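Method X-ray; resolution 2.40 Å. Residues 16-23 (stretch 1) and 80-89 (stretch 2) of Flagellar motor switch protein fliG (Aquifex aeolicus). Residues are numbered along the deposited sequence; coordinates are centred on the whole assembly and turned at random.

Stretch 1 (16-23) AVLLLSLP
Stretch 2, residues 80-89: EFIENIKKVI

Two helical segments of the flagellar motor switch protein FliG from Aquifex aeolicus, residues 16-21 and 80-88, pack with axes 9.0 Å apart at closest approach and N-to-C directions 124° apart. Both helices begin earlier in the chain; L22 (phi/psi -61/158) and I89 (-78/115) are the first residues to leave helical geometry. Register is set by S21 opposite N84, CA to CA 4.9 Å, a close approach at which S21 contributes only a small side chain. Together the stretches bury 430 Å².

The buried side chain of S21 (chi1 m) points toward the second helix, a knob in a hole formed by F81, N84, I85 and V88. Its CB lies 4.0 Å from N84 CB, and its OG 3.2 Å from I85 CG1. Within this largely apolar pocket the hydroxyl is satisfied by its own helix, S21 OG donating to V17 O at 2.8 Å.

The polar link is N84 (chi1 m, chi2 -4°), which points toward stretch 1 and donates the single hydrogen bond between the stretches, a weak one, from ND2 to S21 O (3.4 Å, 164°).

Apolar contacts accompany it. V17 (t), buried and pointing toward stretch 2, places CG1 3.8 Å from I85 CG1 and CG2 4.0 Å from V88 CG1. V88 (t) points back toward stretch 1, so the two valines meet through methyls alone, with no side-chain polar atom to satisfy. I85 (m,t) is also buried but starts sideways. L20 (m,t) points toward stretch 2 though exposed, its CB 3.8 Å from V88 CG2.

F81 (chi1 t, chi2 85°) leaves its backbone sideways, but its buried ring reaches stretch 1. L18 CD2 approaches F81 CZ at the ring edge (3.9 Å), while L22 CD2 lies 4.0 Å from F81 CE1. Both leucines (m,t) start away from the second helix, yet their ends come nearer.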

# COMPACT_ATOMS: atom_id res chain seq x y z
N ALA A 16 -32.80 25.69 23.94
CA ALA A 16 -32.80 24.27 24.33
C ALA A 16 -31.38 23.72 24.47
O ALA A 16 -31.07 23.04 25.45
CB ALA A 16 -33.59 23.44 23.32
N VAL A 17 -30.54 24.02 23.49
CA VAL A 17 -29.15 23.55 23.49
C VAL A 17 -28.34 24.23 24.60
O VAL A 17 -27.57 23.57 25.28
CB VAL A 17 -28.47 23.75 22.11
CG1 VAL A 17 -27.01 23.33 22.18
CG2 VAL A 17 -29.21 22.94 21.02
N LEU A 18 -28.53 25.54 24.77
CA LEU A 18 -27.89 26.29 25.86
C LEU A 18 -28.23 25.71 27.23
O LEU A 18 -27.34 25.49 28.05
CB LEU A 18 -28.29 27.77 25.84
CG LEU A 18 -27.62 28.72 24.84
CD1 LEU A 18 -28.26 30.12 24.91
CD2 LEU A 18 -26.11 28.82 25.12
N LEU A 19 -29.52 25.46 27.46
CA LEU A 19 -29.99 24.87 28.73
C LEU A 19 -29.19 23.61 29.10
O LEU A 19 -28.74 23.45 30.24
CB LEU A 19 -31.49 24.52 28.64
CG LEU A 19 -32.18 23.93 29.89
CD1 LEU A 19 -32.23 24.96 31.02
CD2 LEU A 19 -33.57 23.44 29.54
N LEU A 20 -28.97 22.75 28.11
CA LEU A 20 -28.25 21.49 28.31
C LEU A 20 -26.71 21.59 28.28
O LEU A 20 -26.04 20.76 28.87
CB LEU A 20 -28.73 20.49 27.26
CG LEU A 20 -30.23 20.18 27.30
CD1 LEU A 20 -30.67 19.55 26.00
CD2 LEU A 20 -30.55 19.29 28.49
N SER A 21 -26.17 22.63 27.61
CA SER A 21 -24.72 22.79 27.37
C SER A 21 -23.99 23.73 28.34
O SER A 21 -22.81 23.54 28.60
CB SER A 21 -24.49 23.30 25.95
OG SER A 21 -25.05 22.41 25.00
N LEU A 22 -24.68 24.77 28.82
CA LEU A 22 -24.11 25.76 29.75
C LEU A 22 -23.65 25.11 31.06
O LEU A 22 -24.15 24.05 31.43
CB LEU A 22 -25.13 26.86 30.09
CG LEU A 22 -25.45 27.95 29.06
CD1 LEU A 22 -26.70 28.70 29.45
CD2 LEU A 22 -24.29 28.93 28.91
N PRO A 23 -22.72 25.77 31.79
CA PRO A 23 -22.32 25.25 33.10
C PRO A 23 -23.49 25.18 34.08
O PRO A 23 -24.43 25.97 33.96
CB PRO A 23 -21.29 26.28 33.59
CG PRO A 23 -20.83 26.99 32.38
CD PRO A 23 -21.98 26.99 31.43
N GLU A 80 -15.40 22.30 27.13
CA GLU A 80 -16.42 21.42 27.71
C GLU A 80 -17.83 21.82 27.25
O GLU A 80 -18.71 20.98 27.15
CB GLU A 80 -16.31 21.44 29.23
CG GLU A 80 -17.14 20.37 29.94
CD GLU A 80 -16.74 20.17 31.39
OE1 GLU A 80 -15.55 19.90 31.66
OE2 GLU A 80 -17.63 20.25 32.26
N PHE A 81 -18.03 23.12 27.01
CA PHE A 81 -19.27 23.63 26.42
C PHE A 81 -19.45 23.11 24.98
O PHE A 81 -20.54 22.67 24.62
CB PHE A 81 -19.25 25.17 26.45
CG PHE A 81 -20.45 25.82 25.82
CD1 PHE A 81 -21.61 26.02 26.55
CD2 PHE A 81 -20.38 26.33 24.52
CE1 PHE A 81 -22.71 26.66 25.97
CE2 PHE A 81 -21.47 26.97 23.95
CZ PHE A 81 -22.63 27.13 24.68
N ILE A 82 -18.38 23.13 24.18
CA ILE A 82 -18.43 22.65 22.78
C ILE A 82 -18.81 21.16 22.73
O ILE A 82 -19.63 20.76 21.91
CB ILE A 82 -17.05 22.83 21.99
CG1 ILE A 82 -16.44 24.23 22.13
CG2 ILE A 82 -17.23 22.51 20.51
CD1 ILE A 82 -17.43 25.39 22.15
N GLU A 83 -18.20 20.36 23.60
CA GLU A 83 -18.47 18.91 23.67
C GLU A 83 -19.90 18.63 24.09
O GLU A 83 -20.53 17.72 23.56
CB GLU A 83 -17.48 18.20 24.63
CG GLU A 83 -17.55 16.65 24.61
CD GLU A 83 -16.69 15.99 25.70
OE1 GLU A 83 -16.89 14.78 25.96
OE2 GLU A 83 -15.82 16.66 26.31
N ASN A 84 -20.41 19.41 25.05
CA ASN A 84 -21.81 19.26 25.50
C ASN A 84 -22.82 19.53 24.39
O ASN A 84 -23.82 18.83 24.28
CB ASN A 84 -22.11 20.14 26.72
CG ASN A 84 -21.37 19.70 27.97
OD1 ASN A 84 -20.68 18.67 27.99
ND2 ASN A 84 -21.46 20.50 29.02
N ILE A 85 -22.55 20.55 23.57
CA ILE A 85 -23.38 20.83 22.37
C ILE A 85 -23.29 19.67 21.37
O ILE A 85 -24.29 19.33 20.73
CB ILE A 85 -22.98 22.17 21.66
CG1 ILE A 85 -23.25 23.37 22.56
CG2 ILE A 85 -23.77 22.35 20.35
CD1 ILE A 85 -22.72 24.63 22.01
N LYS A 86 -22.11 19.05 21.25
CA LYS A 86 -21.94 17.87 20.37
C LYS A 86 -22.70 16.62 20.85
O LYS A 86 -22.98 15.74 20.03
CB LYS A 86 -20.46 17.53 20.15
CG LYS A 86 -19.76 18.49 19.20
CD LYS A 86 -18.35 18.05 18.87
CE LYS A 86 -17.79 18.82 17.68
NZ LYS A 86 -16.36 18.48 17.40
N LYS A 87 -23.03 16.54 22.14
CA LYS A 87 -23.86 15.44 22.67
C LYS A 87 -25.35 15.69 22.41
O LYS A 87 -26.11 14.75 22.15
CB LYS A 87 -23.65 15.24 24.18
CG LYS A 87 -22.19 15.09 24.67
CD LYS A 87 -21.29 14.25 23.74
CE LYS A 87 -21.74 12.79 23.63
NZ LYS A 87 -20.76 11.97 22.85
N VAL A 88 -25.76 16.95 22.47
CA VAL A 88 -27.15 17.34 22.29
C VAL A 88 -27.59 17.19 20.83
O VAL A 88 -28.58 16.51 20.55
CB VAL A 88 -27.37 18.83 22.72
CG1 VAL A 88 -28.81 19.26 22.47
CG2 VAL A 88 -26.99 19.02 24.19
N ILE A 89 -26.84 17.81 19.92
CA ILE A 89 -27.16 17.81 18.49
C ILE A 89 -26.74 16.45 17.90
O ILE A 89 -25.55 16.14 17.89
CB ILE A 89 -26.40 18.95 17.73
CG1 ILE A 89 -26.66 20.32 18.39
CG2 ILE A 89 -26.83 18.98 16.26
CD1 ILE A 89 -25.94 21.49 17.72